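Local coordinates for protein DNA polymerase sliding clamp (Archaeoglobus fulgidus, PDB 1RWZ) that forms a homotrimeric ring around DNA and probably acts as a moving platform that tethers DNA polymerase and other proteins to the template during replication, at residues A[24-29]-A[64-69]; A[44-49]-A[118-123]; A[131-136]-A[209-214]. One frame throughout, in Å; residues are numbered along the deposited sequence.

Interaction 1. Residues A[24-29]-A[64-69]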
ATOM      1  N   GLU A  24      28.801  -0.101   0.898  1.00 24.37           N
ATOM      2  CA  GLU A  24      29.753  -0.916   1.647  1.00 24.91           C
ATOM      3  C   GLU A  24      30.141  -0.108   2.871  1.00 23.87           C
ATOM      4  O   GLU A  24      30.143   1.122   2.826  1.00 23.41           O
ATOM      5  CB  GLU A  24      31.027  -1.179   0.845  1.00 28.23           C
ATOM      6  CG  GLU A  24      30.831  -1.665  -0.569  1.00 32.57           C
ATOM      7  CD  GLU A  24      32.158  -1.922  -1.248  1.00 34.50           C
ATOM      8  OE1 GLU A  24      33.027  -1.024  -1.203  1.00 36.78           O
ATOM      9  OE2 GLU A  24      32.335  -3.017  -1.823  1.00 36.68           O
ATOM     10  N   ALA A  25      30.496  -0.787   3.954  1.00 22.60           N
ATOM     11  CA  ALA A  25      30.879  -0.076   5.162  1.00 21.98           C
ATOM     12  C   ALA A  25      31.661  -0.933   6.138  1.00 21.27           C
ATOM     13  O   ALA A  25      31.542  -2.161   6.144  1.00 21.64           O
ATOM     14  CB  ALA A  25      29.633   0.481   5.849  1.00 21.92           C
ATOM     15  N   ARG A  26      32.476  -0.275   6.957  1.00 20.33           N
ATOM     16  CA  ARG A  26      33.247  -0.969   7.975  1.00 20.42           C
ATOM     17  C   ARG A  26      32.384  -0.982   9.227  1.00 20.10           C
ATOM     18  O   ARG A  26      31.875   0.059   9.638  1.00 19.75           O
ATOM     19  CB  ARG A  26      34.544  -0.226   8.306  1.00 22.49           C
ATOM     20  CG  ARG A  26      35.639  -0.294   7.257  1.00 25.41           C
ATOM     21  CD  ARG A  26      36.958   0.179   7.873  1.00 28.26           C
ATOM     22  NE  ARG A  26      38.010   0.382   6.882  1.00 30.26           N
ATOM     23  CZ  ARG A  26      37.936   1.264   5.891  1.00 30.86           C
ATOM     24  NH1 ARG A  26      36.857   2.021   5.764  1.00 30.62           N
ATOM     25  NH2 ARG A  26      38.939   1.392   5.033  1.00 31.49           N
ATOM     26  N   ILE A  27      32.216  -2.155   9.823  1.00 19.18           N
ATOM     27  CA  ILE A  27      31.427  -2.279  11.043  1.00 19.20           C
ATOM     28  C   ILE A  27      32.374  -2.678  12.162  1.00 19.07           C
ATOM     29  O   ILE A  27      33.047  -3.705  12.079  1.00 19.58           O
ATOM     30  CB  ILE A  27      30.338  -3.361  10.917  1.00 19.17           C
ATOM     31  CG1 ILE A  27      29.454  -3.074   9.700  1.00 19.75           C
ATOM     32  CG2 ILE A  27      29.516  -3.413  12.201  1.00 19.84           C
ATOM     33  CD1 ILE A  27      28.803  -1.724   9.709  1.00 20.71           C
ATOM     34  N   HIS A  28      32.426  -1.860  13.206  1.00 19.17           N
ATOM     35  CA  HIS A  28      33.304  -2.120  14.335  1.00 19.14           C
ATOM     36  C   HIS A  28      32.545  -2.710  15.510  1.00 19.86           C
ATOM     37  O   HIS A  28      31.552  -2.142  15.965  1.00 18.96           O
ATOM     38  CB  HIS A  28      33.962  -0.818  14.805  1.00 20.64           C
ATOM     39  CG  HIS A  28      34.696  -0.080  13.730  1.00 22.22           C
ATOM     40  ND1 HIS A  28      35.989  -0.387  13.365  1.00 23.70           N
ATOM     41  CD2 HIS A  28      34.311   0.941  12.929  1.00 22.11           C
ATOM     42  CE1 HIS A  28      36.368   0.413  12.383  1.00 23.24           C
ATOM     43  NE2 HIS A  28      35.369   1.227  12.100  1.00 24.48           N
ATOM     44  N   PHE A  29      33.007  -3.858  15.991  1.00 18.90           N
ATOM     45  CA  PHE A  29      32.407  -4.472  17.160  1.00 19.57           C
ATOM     46  C   PHE A  29      33.378  -4.154  18.285  1.00 20.02           C
ATOM     47  O   PHE A  29      34.424  -4.795  18.428  1.00 20.52           O
ATOM     48  CB  PHE A  29      32.252  -5.980  16.981  1.00 19.86           C
ATOM     49  CG  PHE A  29      31.118  -6.358  16.077  1.00 20.23           C
ATOM     50  CD1 PHE A  29      31.288  -6.377  14.696  1.00 20.45           C
ATOM     51  CD2 PHE A  29      29.865  -6.653  16.603  1.00 20.58           C
ATOM     52  CE1 PHE A  29      30.221  -6.683  13.851  1.00 20.80           C
ATOM     53  CE2 PHE A  29      28.792  -6.960  15.768  1.00 20.57           C
ATOM     54  CZ  PHE A  29      28.970  -6.976  14.390  1.00 21.65           C
ATOM     55  N   GLU A  64      38.057  -6.806  20.114  1.00 32.03           N
ATOM     56  CA  GLU A  64      37.354  -5.834  19.288  1.00 31.39           C
ATOM     57  C   GLU A  64      37.712  -6.165  17.849  1.00 31.57           C
ATOM     58  O   GLU A  64      38.880  -6.396  17.532  1.00 32.15           O
ATOM     59  CB  GLU A  64      37.788  -4.412  19.635  1.00 31.37           C
ATOM     60  CG  GLU A  64      37.535  -4.034  21.089  1.00 30.90           C
ATOM     61  CD  GLU A  64      37.660  -2.544  21.329  1.00 31.19           C
ATOM     62  OE1 GLU A  64      38.612  -1.939  20.798  1.00 31.14           O
ATOM     63  OE2 GLU A  64      36.812  -1.979  22.056  1.00 29.74           O
ATOM     64  N   LYS A  65      36.713  -6.197  16.978  1.00 30.40           N
ATOM     65  CA  LYS A  65      36.960  -6.542  15.588  1.00 30.06           C
ATOM     66  C   LYS A  65      36.235  -5.644  14.601  1.00 28.89           C
ATOM     67  O   LYS A  65      35.134  -5.164  14.867  1.00 28.41           O
ATOM     68  CB  LYS A  65      36.549  -7.996  15.339  1.00 31.38           C
ATOM     69  CG  LYS A  65      36.801  -8.482  13.918  1.00 33.17           C
ATOM     70  CD  LYS A  65      36.131  -9.825  13.663  1.00 35.52           C
ATOM     71  CE  LYS A  65      36.667 -10.907  14.583  1.00 36.94           C
ATOM     72  NZ  LYS A  65      35.947 -12.202  14.391  1.00 38.37           N
ATOM     73  N   THR A  66      36.870  -5.426  13.456  1.00 27.41           N
ATOM     74  CA  THR A  66      36.298  -4.614  12.397  1.00 26.27           C
ATOM     75  C   THR A  66      36.067  -5.520  11.193  1.00 25.15           C
ATOM     76  O   THR A  66      36.957  -6.274  10.804  1.00 24.55           O
ATOM     77  CB  THR A  66      37.253  -3.483  11.972  1.00 26.56           C
ATOM     78  OG1 THR A  66      37.531  -2.642  13.098  1.00 27.45           O
ATOM     79  CG2 THR A  66      36.628  -2.651  10.859  1.00 26.84           C
ATOM     80  N   ILE A  67      34.872  -5.462  10.617  1.00 23.42           N
ATOM     81  CA  ILE A  67      34.565  -6.270   9.442  1.00 22.29           C
ATOM     82  C   ILE A  67      34.075  -5.366   8.317  1.00 21.86           C
ATOM     83  O   ILE A  67      33.583  -4.264   8.565  1.00 21.97           O
ATOM     84  CB  ILE A  67      33.479  -7.342   9.738  1.00 22.11           C
ATOM     85  CG1 ILE A  67      32.193  -6.670  10.235  1.00 21.61           C
ATOM     86  CG2 ILE A  67      34.001  -8.346  10.760  1.00 21.83           C
ATOM     87  CD1 ILE A  67      31.020  -7.627  10.381  1.00 22.11           C
ATOM     88  N   GLY A  68      34.243  -5.826   7.081  1.00 21.07           N
ATOM     89  CA  GLY A  68      33.791  -5.070   5.928  1.00 20.88           C
ATOM     90  C   GLY A  68      32.507  -5.718   5.455  1.00 21.03           C
ATOM     91  O   GLY A  68      32.476  -6.921   5.214  1.00 21.26           O
ATOM     92  N   VAL A  69      31.449  -4.930   5.303  1.00 22.01           N
ATOM     93  CA  VAL A  69      30.164  -5.483   4.905  1.00 22.54           C
ATOM     94  C   VAL A  69      29.525  -4.860   3.670  1.00 22.99           C
ATOM     95  O   VAL A  69      29.549  -3.641   3.483  1.00 22.35           O
ATOM     96  CB  VAL A  69      29.155  -5.367   6.074  1.00 23.22           C
ATOM     97  CG1 VAL A  69      27.851  -6.055   5.715  1.00 24.07           C
ATOM     98  CG2 VAL A  69      29.747  -5.972   7.331  1.00 23.38           C
TER
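Ile27, Phe29, Ile67 and Val69 make the tightly packed face of an antiparallel strand pair, 24-29 with 65-69. Ile67 CG1 stands between its own backbone N and carbonyl carbon (chi1 58°) and packs on Ile27 CB. Its CD1 meets the edge of the Phe29 ring, 3.7 Å from CE1. Ile27 CG1 lies 3.8 Å from Val69 CG2. Branched and aromatic residues suit this side because it is closed by other elements: Val69 packs on Ile74 of helix 71-78, and Phe29 on Ile2 of strand 2-7. The other face, where Arg26, His28 and Thr66 are partly exposed, is looser and more polar. Thr66 OG1 lies at the edge of the His28 imidazole, near its plane and 2.7 Å from ND1, in a hydrogen bond bent to 135°. Histidine fits here by serving two partners, since NE2 bonds to Glu119. Arg26 lays its CD 4.1 Å from Thr66 CG2, then carries its guanidinium to the carbonyl of Arg117. Between the faces, backbone bonds such as Phe29 N to Lys65 O, 2.7 Å, lock the register. This is an antiparallel ladder of the sliding-clamp fold, in whose ring sheets form the outer wall and helices line the DNA channel.

Interaction 2. Residues A[44-49]-A[118-123]; sequences VAMVIV and KEPRIP
Met46 reaches out from strand 45-49 and ends among Pro120, Arg121 and Pro123 of the extended segment 118-123. From CB the chain runs nearly straight: CG is anti to the backbone N (chi1 180°), and chi2 of -174° carries the sulfur onward in the same extended course. CB and CG do the spanning, since the CA atoms of Met46 and Pro120 are 8.9 Å apart, while the contacts belong to the last two atoms. SD comes tip to tip with the Pro123 ring, 4.1 Å from CD. The chain then bends (chi3 -86°), and the methyl CE ends 3.8 Å from Pro120 CB and 3.4 Å from the carbonyl O of Arg121. A methyl next to sulfur may be slightly polarised, which would make it a tolerable neighbour for that oxygen. Methionine suits the place because a long, unbranched, flexible chain can reach from the strand to a segment without regular structure and adapt to its uneven surface. Beside it, Ile48 CD1 touches Ile122 CG2 at 4.1 Å, a lighter contact between two branched chains.

The prolines keep segment 118-123 extended and offer smooth apolar rings: Pro120 also rests on Val39 of strand 33-39, and Pro123 on Ile237 of strand 232-238. Pro120 O adds a polar tie by accepting from Arg37. The grip is thus mainly van der Waals and lies at the surface. It joins the face of the sheet that carries Met46 and Ile48 to the interdomain connecting loop of PCNA, the region where, as in related clamps, a hydrophobic pocket receives the PIP-box peptides of partner proteins.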
ATOM      1  N   VAL A  44      28.598  14.993   0.762  1.00 22.19           N
ATOM      2  CA  VAL A  44      27.660  16.011   1.206  1.00 20.19           C
ATOM      3  C   VAL A  44      27.061  15.616   2.553  1.00 19.47           C
ATOM      4  O   VAL A  44      26.656  16.472   3.338  1.00 17.77           O
ATOM      5  CB  VAL A  44      26.526  16.185   0.174  1.00 20.96           C
ATOM      6  CG1 VAL A  44      25.504  17.185   0.675  1.00 21.63           C
ATOM      7  CG2 VAL A  44      27.108  16.650  -1.164  1.00 22.30           C
ATOM      8  N   ALA A  45      27.025  14.316   2.822  1.00 18.72           N
ATOM      9  CA  ALA A  45      26.460  13.817   4.074  1.00 18.63           C
ATOM     10  C   ALA A  45      27.267  12.676   4.672  1.00 18.42           C
ATOM     11  O   ALA A  45      27.926  11.918   3.956  1.00 19.98           O
ATOM     12  CB  ALA A  45      25.024  13.367   3.836  1.00 19.21           C
ATOM     13  N   MET A  46      27.209  12.560   5.995  1.00 17.06           N
ATOM     14  CA  MET A  46      27.906  11.512   6.721  1.00 17.66           C
ATOM     15  C   MET A  46      26.907  10.877   7.686  1.00 16.37           C
ATOM     16  O   MET A  46      25.947  11.523   8.103  1.00 14.86           O
ATOM     17  CB  MET A  46      29.076  12.109   7.515  1.00 20.49           C
ATOM     18  CG  MET A  46      29.893  11.101   8.327  1.00 25.07           C
ATOM     19  SD  MET A  46      31.158  11.876   9.392  1.00 30.40           S
ATOM     20  CE  MET A  46      32.522  12.045   8.264  1.00 30.46           C
ATOM     21  N   VAL A  47      27.127   9.611   8.015  1.00 15.69           N
ATOM     22  CA  VAL A  47      26.265   8.915   8.966  1.00 15.52           C
ATOM     23  C   VAL A  47      27.160   8.259  10.012  1.00 15.39           C
ATOM     24  O   VAL A  47      28.215   7.709   9.692  1.00 15.68           O
ATOM     25  CB  VAL A  47      25.375   7.844   8.271  1.00 15.64           C
ATOM     26  CG1 VAL A  47      26.235   6.765   7.628  1.00 16.71           C
ATOM     27  CG2 VAL A  47      24.403   7.234   9.295  1.00 15.54           C
ATOM     28  N   ILE A  48      26.751   8.349  11.271  1.00 14.81           N
ATOM     29  CA  ILE A  48      27.510   7.770  12.364  1.00 15.25           C
ATOM     30  C   ILE A  48      26.511   6.953  13.169  1.00 15.25           C
ATOM     31  O   ILE A  48      25.551   7.505  13.701  1.00 14.37           O
ATOM     32  CB  ILE A  48      28.098   8.855  13.278  1.00 16.27           C
ATOM     33  CG1 ILE A  48      28.912   9.861  12.452  1.00 17.43           C
ATOM     34  CG2 ILE A  48      28.965   8.204  14.349  1.00 16.63           C
ATOM     35  CD1 ILE A  48      29.261  11.138  13.208  1.00 19.81           C
ATOM     36  N   VAL A  49      26.742   5.646  13.239  1.00 14.85           N
ATOM     37  CA  VAL A  49      25.858   4.737  13.959  1.00 15.13           C
ATOM     38  C   VAL A  49      26.526   4.155  15.196  1.00 15.07           C
ATOM     39  O   VAL A  49      27.661   3.683  15.145  1.00 15.18           O
ATOM     40  CB  VAL A  49      25.415   3.551  13.063  1.00 15.25           C
ATOM     41  CG1 VAL A  49      24.599   2.553  13.882  1.00 17.28           C
ATOM     42  CG2 VAL A  49      24.597   4.053  11.886  1.00 16.58           C
ATOM     43  N   LYS A 118      38.576   4.562   2.947  1.00 40.77           N
ATOM     44  CA  LYS A 118      39.180   4.938   4.223  1.00 41.32           C
ATOM     45  C   LYS A 118      38.162   5.384   5.262  1.00 40.98           C
ATOM     46  O   LYS A 118      37.210   6.099   4.953  1.00 41.00           O
ATOM     47  CB  LYS A 118      40.201   6.062   4.012  1.00 42.18           C
ATOM     48  CG  LYS A 118      41.514   5.620   3.384  1.00 43.69           C
ATOM     49  CD  LYS A 118      42.322   4.760   4.346  1.00 44.49           C
ATOM     50  CE  LYS A 118      43.678   4.393   3.760  1.00 44.92           C
ATOM     51  NZ  LYS A 118      44.497   3.586   4.711  1.00 45.26           N
ATOM     52  N   GLU A 119      38.378   4.957   6.501  1.00 40.53           N
ATOM     53  CA  GLU A 119      37.496   5.311   7.605  1.00 40.34           C
ATOM     54  C   GLU A 119      37.534   6.828   7.794  1.00 39.81           C
ATOM     55  O   GLU A 119      38.594   7.402   8.044  1.00 39.86           O
ATOM     56  CB  GLU A 119      37.973   4.617   8.881  1.00 40.53           C
ATOM     57  CG  GLU A 119      36.974   4.623  10.020  1.00 41.07           C
ATOM     58  CD  GLU A 119      35.804   3.694   9.775  1.00 41.04           C
ATOM     59  OE1 GLU A 119      35.009   3.491  10.711  1.00 41.54           O
ATOM     60  OE2 GLU A 119      35.676   3.166   8.650  1.00 41.78           O
ATOM     61  N   PRO A 120      36.376   7.499   7.673  1.00 39.17           N
ATOM     62  CA  PRO A 120      36.308   8.955   7.836  1.00 38.97           C
ATOM     63  C   PRO A 120      36.415   9.410   9.290  1.00 39.13           C
ATOM     64  O   PRO A 120      36.068   8.668  10.208  1.00 39.11           O
ATOM     65  CB  PRO A 120      34.957   9.302   7.222  1.00 38.59           C
ATOM     66  CG  PRO A 120      34.126   8.117   7.597  1.00 38.68           C
ATOM     67  CD  PRO A 120      35.059   6.953   7.300  1.00 38.62           C
ATOM     68  N   ARG A 121      36.899  10.632   9.493  1.00 38.95           N
ATOM     69  CA  ARG A 121      37.038  11.185  10.835  1.00 39.01           C
ATOM     70  C   ARG A 121      35.793  11.980  11.214  1.00 38.38           C
ATOM     71  O   ARG A 121      35.149  12.585  10.360  1.00 37.82           O
ATOM     72  CB  ARG A 121      38.266  12.100  10.920  1.00 40.03           C
ATOM     73  CG  ARG A 121      39.604  11.382  10.799  1.00 42.02           C
ATOM     74  CD  ARG A 121      40.760  12.341  11.061  1.00 43.96           C
ATOM     75  NE  ARG A 121      42.057  11.670  11.027  1.00 45.75           N
ATOM     76  CZ  ARG A 121      43.217  12.270  11.279  1.00 46.66           C
ATOM     77  NH1 ARG A 121      43.247  13.562  11.588  1.00 47.16           N
ATOM     78  NH2 ARG A 121      44.348  11.579  11.225  1.00 47.19           N
ATOM     79  N   ILE A 122      35.459  11.970  12.500  1.00 38.00           N
ATOM     80  CA  ILE A 122      34.295  12.700  12.988  1.00 38.17           C
ATOM     81  C   ILE A 122      34.660  14.167  13.203  1.00 39.07           C
ATOM     82  O   ILE A 122      35.539  14.487  14.000  1.00 38.82           O
ATOM     83  CB  ILE A 122      33.789  12.112  14.324  1.00 37.50           C
ATOM     84  CG1 ILE A 122      33.381  10.650  14.125  1.00 37.04           C
ATOM     85  CG2 ILE A 122      32.609  12.930  14.839  1.00 37.23           C
ATOM     86  CD1 ILE A 122      32.975   9.944  15.402  1.00 37.21           C
ATOM     87  N   PRO A 123      33.982  15.079  12.492  1.00 40.26           N
ATOM     88  CA  PRO A 123      34.266  16.512  12.634  1.00 40.94           C
ATOM     89  C   PRO A 123      33.941  17.038  14.030  1.00 41.72           C
ATOM     90  O   PRO A 123      32.889  16.735  14.582  1.00 42.06           O
ATOM     91  CB  PRO A 123      33.388  17.140  11.554  1.00 41.25           C
ATOM     92  CG  PRO A 123      32.205  16.218  11.515  1.00 40.77           C
ATOM     93  CD  PRO A 123      32.860  14.854  11.562  1.00 40.37           C
TER

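Interaction 3. Residues A[131-136]-A[209-214]; sequences IVMDAG and DLLTIH
Asp134 lies beside Asp209 with its flat carboxylate divided between two neighbours: OD2 faces the helix start, accepting from Glu137 N and weakly from Gly136 N, while OD1 accepts from Gly208 N, just before 209-214. Aspartate suits this place because it accepts where a helix leaves amides without partners. Next to it, Ala135 N donates to the carbonyl O of Asp209 over 2.8 Å, nearly straight (172°) but from 26° off the carbonyl plane. Ala135 CB lies 3.3 Å from the same Asp209 O; a small side chain suits a place packed against Asp209 CB and Leu211 CB. Further along, Met133 and Leu211 bond reciprocally through N and O, and Ile213 N donates to Ile131 O at 2.6 Å. One face of the pair carries Ile131, Met133, Leu211 and Ile213, with Met133 SD 4.2 Å from Ile213 CD1; Phe138 of helix 135-146 packs on Met133, Leu211 and Ile213. On the other face, Val132 CG1 packs 3.6 Å from Leu210 CD1, and its CG2 lies alongside Thr212. Beta-branched residues favour such extended backbone. The whole is an antiparallel strand pair running into an N-capped helix, part of the C-terminal clamp domain.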
ATOM      1  N   ILE A 131      18.616  21.823  19.714  1.00 14.67           N
ATOM      2  CA  ILE A 131      17.168  21.686  19.688  1.00 14.46           C
ATOM      3  C   ILE A 131      16.782  20.217  19.802  1.00 14.35           C
ATOM      4  O   ILE A 131      17.253  19.394  19.022  1.00 14.10           O
ATOM      5  CB  ILE A 131      16.591  22.238  18.353  1.00 14.43           C
ATOM      6  CG1 ILE A 131      17.076  23.672  18.115  1.00 14.54           C
ATOM      7  CG2 ILE A 131      15.075  22.204  18.381  1.00 15.14           C
ATOM      8  CD1 ILE A 131      18.190  23.780  17.083  1.00 16.13           C
ATOM      9  N   VAL A 132      15.931  19.891  20.772  1.00 13.77           N
ATOM     10  CA  VAL A 132      15.484  18.511  20.952  1.00 13.41           C
ATOM     11  C   VAL A 132      13.978  18.463  20.708  1.00 13.58           C
ATOM     12  O   VAL A 132      13.214  19.221  21.313  1.00 13.53           O
ATOM     13  CB  VAL A 132      15.805  17.987  22.372  1.00 14.11           C
ATOM     14  CG1 VAL A 132      15.372  16.523  22.500  1.00 14.05           C
ATOM     15  CG2 VAL A 132      17.298  18.107  22.641  1.00 14.32           C
ATOM     16  N   MET A 133      13.561  17.578  19.807  1.00 13.26           N
ATOM     17  CA  MET A 133      12.153  17.453  19.448  1.00 14.46           C
ATOM     18  C   MET A 133      11.823  16.034  19.017  1.00 14.12           C
ATOM     19  O   MET A 133      12.682  15.154  19.013  1.00 14.61           O
ATOM     20  CB  MET A 133      11.826  18.412  18.294  1.00 15.14           C
ATOM     21  CG  MET A 133      12.621  18.127  17.019  1.00 16.61           C
ATOM     22  SD  MET A 133      12.349  19.351  15.707  1.00 18.76           S
ATOM     23  CE  MET A 133      10.636  19.059  15.364  1.00 18.38           C
ATOM     24  N   ASP A 134      10.563  15.818  18.658  1.00 14.17           N
ATOM     25  CA  ASP A 134      10.125  14.512  18.190  1.00 14.33           C
ATOM     26  C   ASP A 134      10.544  14.385  16.728  1.00 13.73           C
ATOM     27  O   ASP A 134      10.306  15.295  15.938  1.00 14.13           O
ATOM     28  CB  ASP A 134       8.608  14.400  18.284  1.00 16.23           C
ATOM     29  CG  ASP A 134       8.104  13.052  17.824  1.00 17.99           C
ATOM     30  OD1 ASP A 134       8.143  12.099  18.626  1.00 20.50           O
ATOM     31  OD2 ASP A 134       7.685  12.945  16.653  1.00 20.88           O
ATOM     32  N   ALA A 135      11.163  13.264  16.375  1.00 14.49           N
ATOM     33  CA  ALA A 135      11.626  13.039  15.006  1.00 14.89           C
ATOM     34  C   ALA A 135      10.476  13.001  14.002  1.00 16.39           C
ATOM     35  O   ALA A 135      10.642  13.395  12.845  1.00 15.16           O
ATOM     36  CB  ALA A 135      12.424  11.746  14.933  1.00 15.04           C
ATOM     37  N   GLY A 136       9.313  12.530  14.446  1.00 16.35           N
ATOM     38  CA  GLY A 136       8.162  12.462  13.562  1.00 17.36           C
ATOM     39  C   GLY A 136       7.673  13.841  13.170  1.00 18.08           C
ATOM     40  O   GLY A 136       7.252  14.066  12.030  1.00 18.99           O
ATOM     41  N   ASP A 209      10.437   8.810  18.153  1.00 15.75           N
ATOM     42  CA  ASP A 209      11.899   8.777  18.147  1.00 15.55           C
ATOM     43  C   ASP A 209      12.385  10.172  18.516  1.00 15.31           C
ATOM     44  O   ASP A 209      11.763  11.167  18.147  1.00 15.32           O
ATOM     45  CB  ASP A 209      12.434   8.388  16.763  1.00 15.54           C
ATOM     46  CG  ASP A 209      12.117   6.946  16.393  1.00 16.86           C
ATOM     47  OD1 ASP A 209      12.269   6.064  17.262  1.00 17.63           O
ATOM     48  OD2 ASP A 209      11.733   6.693  15.230  1.00 17.22           O
ATOM     49  N   LEU A 210      13.490  10.254  19.250  1.00 15.03           N
ATOM     50  CA  LEU A 210      14.013  11.551  19.657  1.00 14.16           C
ATOM     51  C   LEU A 210      14.998  12.085  18.626  1.00 13.60           C
ATOM     52  O   LEU A 210      15.752  11.323  18.021  1.00 13.24           O
ATOM     53  CB  LEU A 210      14.725  11.444  21.010  1.00 15.16           C
ATOM     54  CG  LEU A 210      15.010  12.763  21.734  1.00 15.34           C
ATOM     55  CD1 LEU A 210      13.692  13.356  22.242  1.00 15.97           C
ATOM     56  CD2 LEU A 210      15.964  12.523  22.904  1.00 16.57           C
ATOM     57  N   LEU A 211      14.968  13.395  18.415  1.00 11.94           N
ATOM     58  CA  LEU A 211      15.895  14.034  17.487  1.00 11.88           C
ATOM     59  C   LEU A 211      16.528  15.220  18.184  1.00 11.33           C
ATOM     60  O   LEU A 211      15.830  16.059  18.748  1.00 11.20           O
ATOM     61  CB  LEU A 211      15.176  14.526  16.227  1.00 11.46           C
ATOM     62  CG  LEU A 211      16.010  15.468  15.344  1.00 12.06           C
ATOM     63  CD1 LEU A 211      17.261  14.752  14.818  1.00 12.56           C
ATOM     64  CD2 LEU A 211      15.157  15.963  14.201  1.00 13.58           C
ATOM     65  N   THR A 212      17.855  15.270  18.166  1.00 11.10           N
ATOM     66  CA  THR A 212      18.583  16.380  18.756  1.00 11.48           C
ATOM     67  C   THR A 212      19.306  17.034  17.593  1.00 11.67           C
ATOM     68  O   THR A 212      20.090  16.384  16.896  1.00 11.39           O
ATOM     69  CB  THR A 212      19.624  15.907  19.783  1.00 12.11           C
ATOM     70  OG1 THR A 212      18.955  15.253  20.869  1.00 13.32           O
ATOM     71  CG2 THR A 212      20.432  17.099  20.321  1.00 13.94           C
ATOM     72  N   ILE A 213      19.027  18.311  17.382  1.00 11.01           N
ATOM     73  CA  ILE A 213      19.653  19.055  16.296  1.00 12.07           C
ATOM     74  C   ILE A 213      20.721  19.977  16.862  1.00 12.19           C
ATOM     75  O   ILE A 213      20.458  20.717  17.807  1.00 13.01           O
ATOM     76  CB  ILE A 213      18.623  19.937  15.563  1.00 12.32           C
ATOM     77  CG1 ILE A 213      17.462  19.080  15.055  1.00 12.75           C
ATOM     78  CG2 ILE A 213      19.307  20.689  14.411  1.00 12.17           C
ATOM     79  CD1 ILE A 213      16.305  19.894  14.491  1.00 13.86           C
ATOM     80  N   HIS A 214      21.923  19.917  16.294  1.00 12.34           N
ATOM     81  CA  HIS A 214      23.023  20.798  16.698  1.00 13.01           C
ATOM     82  C   HIS A 214      23.184  21.699  15.476  1.00 12.91           C
ATOM     83  O   HIS A 214      23.501  21.225  14.385  1.00 12.67           O
ATOM     84  CB  HIS A 214      24.289  19.985  16.962  1.00 14.55           C
ATOM     85  CG  HIS A 214      24.157  19.026  18.105  1.00 17.27           C
ATOM     86  ND1 HIS A 214      24.261  19.417  19.423  1.00 18.95           N
ATOM     87  CD2 HIS A 214      23.893  17.699  18.127  1.00 18.46           C
ATOM     88  CE1 HIS A 214      24.067  18.372  20.207  1.00 19.08           C
ATOM     89  NE2 HIS A 214      23.841  17.317  19.446  1.00 18.22           N
TER

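How the interactions relate
All three contacts belong to one long antiparallel sheet that spans both clamp domains. Interactions 1 and 3 pair neighbouring strands through backbone ladders near its two ends, on opposite sides of the chain's centre, with centres about 28 Å apart. Interaction 3 is buried, its side-chain packing mostly apolar, whereas interaction 1 is partly buried, with an apolar and a polar face. Interaction 2 is a surface contact of a different kind: side chains of a middle strand meet an irregular loop, without the backbone bonds that dominate the other two. Its Glu119 also ties it to interaction 1. Interaction 3 stays about 9 Å away from interaction 2 at the nearest atoms.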